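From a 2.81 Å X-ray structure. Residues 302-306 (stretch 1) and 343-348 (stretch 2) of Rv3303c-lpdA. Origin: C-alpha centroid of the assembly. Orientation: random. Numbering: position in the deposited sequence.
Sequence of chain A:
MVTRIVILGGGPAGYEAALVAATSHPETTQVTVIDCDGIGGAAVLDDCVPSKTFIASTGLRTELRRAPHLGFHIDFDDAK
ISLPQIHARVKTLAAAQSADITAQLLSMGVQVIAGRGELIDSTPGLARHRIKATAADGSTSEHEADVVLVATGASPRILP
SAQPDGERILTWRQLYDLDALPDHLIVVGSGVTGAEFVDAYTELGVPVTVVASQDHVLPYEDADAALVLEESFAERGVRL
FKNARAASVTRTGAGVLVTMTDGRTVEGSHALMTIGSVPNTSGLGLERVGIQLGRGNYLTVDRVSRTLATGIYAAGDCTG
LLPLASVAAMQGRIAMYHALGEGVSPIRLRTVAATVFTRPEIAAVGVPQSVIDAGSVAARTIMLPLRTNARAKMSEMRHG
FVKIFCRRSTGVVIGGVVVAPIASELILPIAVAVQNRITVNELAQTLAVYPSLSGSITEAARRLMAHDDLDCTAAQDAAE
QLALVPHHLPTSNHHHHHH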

ATOM      1  N   ASP A 302       3.056   9.941 -26.859  1.00 19.65           N
ATOM      2  CA  ASP A 302       2.845  10.313 -25.460  1.00 20.36           C
ATOM      3  C   ASP A 302       3.298   9.264 -24.493  1.00 21.31           C
ATOM      4  O   ASP A 302       3.874   8.234 -24.859  1.00 23.35           O
ATOM      5  CB  ASP A 302       1.345  10.480 -25.210  1.00 20.87           C
ATOM      6  CG  ASP A 302       1.023  11.810 -24.800  1.00 18.76           C
ATOM      7  OD1 ASP A 302       2.000  12.457 -24.391  1.00 19.17           O
ATOM      8  OD2 ASP A 302      -0.149  12.201 -24.886  1.00 18.48           O
ATOM      9  N   ARG A 303       2.936   9.521 -23.246  1.00 21.53           N
ATOM     10  CA  ARG A 303       3.236   8.637 -22.141  1.00 20.50           C
ATOM     11  C   ARG A 303       1.867   7.962 -21.988  1.00 18.73           C
ATOM     12  O   ARG A 303       1.698   6.948 -21.275  1.00 17.15           O
ATOM     13  CB  ARG A 303       3.588   9.483 -20.923  1.00 22.18           C
ATOM     14  CG  ARG A 303       4.856   9.101 -20.161  1.00 25.12           C
ATOM     15  CD  ARG A 303       4.804   9.872 -18.830  1.00 29.75           C
ATOM     16  NE  ARG A 303       4.161  11.197 -19.028  1.00 33.87           N
ATOM     17  CZ  ARG A 303       3.251  11.761 -18.217  1.00 32.53           C
ATOM     18  NH1 ARG A 303       2.839  11.138 -17.120  1.00 31.29           N
ATOM     19  NH2 ARG A 303       2.765  12.966 -18.501  1.00 32.33           N
ATOM     20  N   VAL A 304       0.906   8.546 -22.710  1.00 15.17           N
ATOM     21  CA  VAL A 304      -0.459   8.066 -22.731  1.00 12.73           C
ATOM     22  C   VAL A 304      -0.813   7.572 -24.158  1.00 10.88           C
ATOM     23  O   VAL A 304      -1.959   7.351 -24.535  1.00  8.34           O
ATOM     24  CB  VAL A 304      -1.352   9.175 -22.072  1.00 13.16           C
ATOM     25  CG1 VAL A 304      -2.775   9.260 -22.620  1.00 11.60           C
ATOM     26  CG2 VAL A 304      -1.416   8.839 -20.602  1.00 11.08           C
ATOM     27  N   SER A 305       0.256   7.321 -24.915  1.00  9.69           N
ATOM     28  CA  SER A 305       0.211   6.798 -26.287  1.00  7.21           C
ATOM     29  C   SER A 305      -0.405   7.664 -27.354  1.00  7.14           C
ATOM     30  O   SER A 305      -0.736   7.160 -28.434  1.00  5.96           O
ATOM     31  CB  SER A 305      -0.470   5.435 -26.315  1.00  5.20           C
ATOM     32  OG  SER A 305       0.245   4.505 -25.510  1.00  3.96           O
ATOM     33  N   ARG A 306      -0.569   8.962 -27.113  1.00  6.81           N
ATOM     34  CA  ARG A 306      -1.151   9.700 -28.206  1.00  7.28           C
ATOM     35  C   ARG A 306      -0.234  10.571 -29.019  1.00  6.54           C
ATOM     36  O   ARG A 306       0.784  11.061 -28.540  1.00  3.65           O
ATOM     37  CB  ARG A 306      -2.383  10.474 -27.759  1.00  7.19           C
ATOM     38  CG  ARG A 306      -2.138  11.412 -26.775  1.00  5.54           C
ATOM     39  CD  ARG A 306      -3.374  11.742 -26.044  1.00  4.22           C
ATOM     40  NE  ARG A 306      -2.801  12.546 -25.015  1.00  6.32           N
ATOM     41  CZ  ARG A 306      -3.350  13.600 -24.476  1.00  7.88           C
ATOM     42  NH1 ARG A 306      -4.570  13.980 -24.873  1.00 10.46           N
ATOM     43  NH2 ARG A 306      -2.626  14.292 -23.598  1.00  6.93           N
ATOM     44  N   GLY A 343      -9.601   4.178 -16.150  1.00 13.48           N
ATOM     45  CA  GLY A 343      -8.490   4.651 -15.339  1.00 14.11           C
ATOM     46  C   GLY A 343      -7.191   4.592 -16.150  1.00 14.09           C
ATOM     47  O   GLY A 343      -6.968   3.615 -16.869  1.00 14.61           O
ATOM     48  N   VAL A 344      -6.321   5.595 -16.059  1.00 12.37           N
ATOM     49  CA  VAL A 344      -5.097   5.556 -16.852  1.00 10.53           C
ATOM     50  C   VAL A 344      -3.821   5.820 -16.079  1.00 10.32           C
ATOM     51  O   VAL A 344      -3.746   6.803 -15.386  1.00  9.86           O
ATOM     52  CB  VAL A 344      -5.091   6.617 -17.983  1.00  9.31           C
ATOM     53  CG1 VAL A 344      -3.856   6.428 -18.815  1.00  9.07           C
ATOM     54  CG2 VAL A 344      -6.295   6.518 -18.831  1.00  8.57           C
ATOM     55  N   SER A 345      -2.805   4.985 -16.266  1.00 10.09           N
ATOM     56  CA  SER A 345      -1.507   5.167 -15.623  1.00 11.24           C
ATOM     57  C   SER A 345      -0.385   5.203 -16.660  1.00 12.08           C
ATOM     58  O   SER A 345       0.034   4.149 -17.152  1.00 14.20           O
ATOM     59  CB  SER A 345      -1.175   3.987 -14.701  1.00 13.36           C
ATOM     60  OG  SER A 345      -2.292   3.509 -13.966  1.00 18.36           O
ATOM     61  N   PRO A 346       0.165   6.380 -16.986  1.00 12.31           N
ATOM     62  CA  PRO A 346       1.268   6.404 -17.996  1.00 12.02           C
ATOM     63  C   PRO A 346       2.366   5.315 -17.825  1.00 12.41           C
ATOM     64  O   PRO A 346       2.682   4.927 -16.699  1.00 11.66           O
ATOM     65  CB  PRO A 346       1.857   7.805 -17.849  1.00 10.81           C
ATOM     66  CG  PRO A 346       0.669   8.636 -17.264  1.00 11.46           C
ATOM     67  CD  PRO A 346      -0.064   7.697 -16.351  1.00 10.80           C
ATOM     68  N   ILE A 347       2.949   4.817 -18.922  1.00 14.03           N
ATOM     69  CA  ILE A 347       4.012   3.795 -18.817  1.00 14.58           C
ATOM     70  C   ILE A 347       5.258   4.514 -18.219  1.00 14.73           C
ATOM     71  O   ILE A 347       5.561   5.642 -18.595  1.00 14.54           O
ATOM     72  CB  ILE A 347       4.459   3.169 -20.211  1.00 15.09           C
ATOM     73  CG1 ILE A 347       3.292   2.920 -21.151  1.00 18.20           C
ATOM     74  CG2 ILE A 347       4.999   1.811 -20.031  1.00 12.07           C
ATOM     75  CD1 ILE A 347       2.706   4.252 -21.850  1.00 23.19           C
ATOM     76  N   ARG A 348       5.951   3.870 -17.280  1.00 14.23           N
ATOM     77  CA  ARG A 348       7.171   4.411 -16.677  1.00 13.97           C
ATOM     78  C   ARG A 348       8.283   3.525 -17.241  1.00 13.47           C
ATOM     79  O   ARG A 348       8.278   2.329 -17.009  1.00 12.62           O
ATOM     80  CB  ARG A 348       7.161   4.246 -15.142  1.00 14.89           C
ATOM     81  CG  ARG A 348       6.287   5.240 -14.335  1.00 15.44           C
ATOM     82  CD  ARG A 348       5.483   4.555 -13.231  1.00 14.00           C
ATOM     83  NE  ARG A 348       6.195   4.234 -11.996  1.00 13.41           N
ATOM     84  CZ  ARG A 348       5.938   3.143 -11.256  1.00 16.78           C
ATOM     85  NH1 ARG A 348       5.010   2.268 -11.636  1.00 17.43           N
ATOM     86  NH2 ARG A 348       6.567   2.921 -10.102  1.00 18.36           N
TER

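Two loop segments, neither with regular helix or strand, meet here over a modest 265 Å² of buried surface, counting both sides. Their backbones come nearest at R303 and P346, whose CA atoms lie 5.1 Å apart, and the polar part of the contact gathers at this point.

A single hydrogen bond joins the two stretches, and it is weak: I347 N donates to R303 O across 3.4 Å, with an angle of 150° at the hydrogen. The preceding residue, P346, has no amide hydrogen to give, but its CA lies 3.4 Å from the same R303 O in a CA-H...O contact, with an angle of 125° at the hydrogen. One carbonyl thus receives both a conventional donor and a polarised C-H from consecutive residues. Because these contacts use main-chain atoms, they depend little on the identity of the R303 side chain.

Apolar packing supplies the second kind of interaction. V304 CG2 lies 3.9 Å from V344 CG1 and 3.9 Å from P346 CG, so one methyl group touches two residues of the facing loop. V304 and V344 are both buried, and their compact, branched side chains suit a place where methyl meets methyl and ring carbon. P346 directs its CA-to-CB bond toward the other stretch, and its closed ring offers a rigid apolar surface with little conformational freedom to lose.

I347 reaches across differently. Its CA-to-CB bond points sideways, but with chi1 in m and chi2 in p the end of the chain comes nearer. Isoleucine suits this buried place because its delta methyl lies one carbon further from CB than any atom of valine. I347 CD1 approaches R303 O to 2.9 Å, a very short carbon-to-oxygen distance that is best read cautiously at 2.81 Å resolution. I347 CD1 also lies 4.4 Å from S305 OG, a looser contact; serine's short polar side chain is buried here, but its hydroxyl is hydrogen-bonded elsewhere in the structure.

The R303 side chain adds a contact of mixed character, with NH1 3.3 Å from P346 CG. The ring carbon meets the guanidinium obliquely. Arginine suits this exposed position because its long chain can lie against a neighbour while its charged end remains compatible with solvent.

Within stretch 1, D302 and R306 form a salt bridge, R306 NE to D302 OD2 at 2.7 Å, although the modelled place of OD2 is less certain. A weak backbone hydrogen bond, D302 N to R306 O at 3.0 Å, also links these residues, closing the short turn that carries R303, V304 and S305.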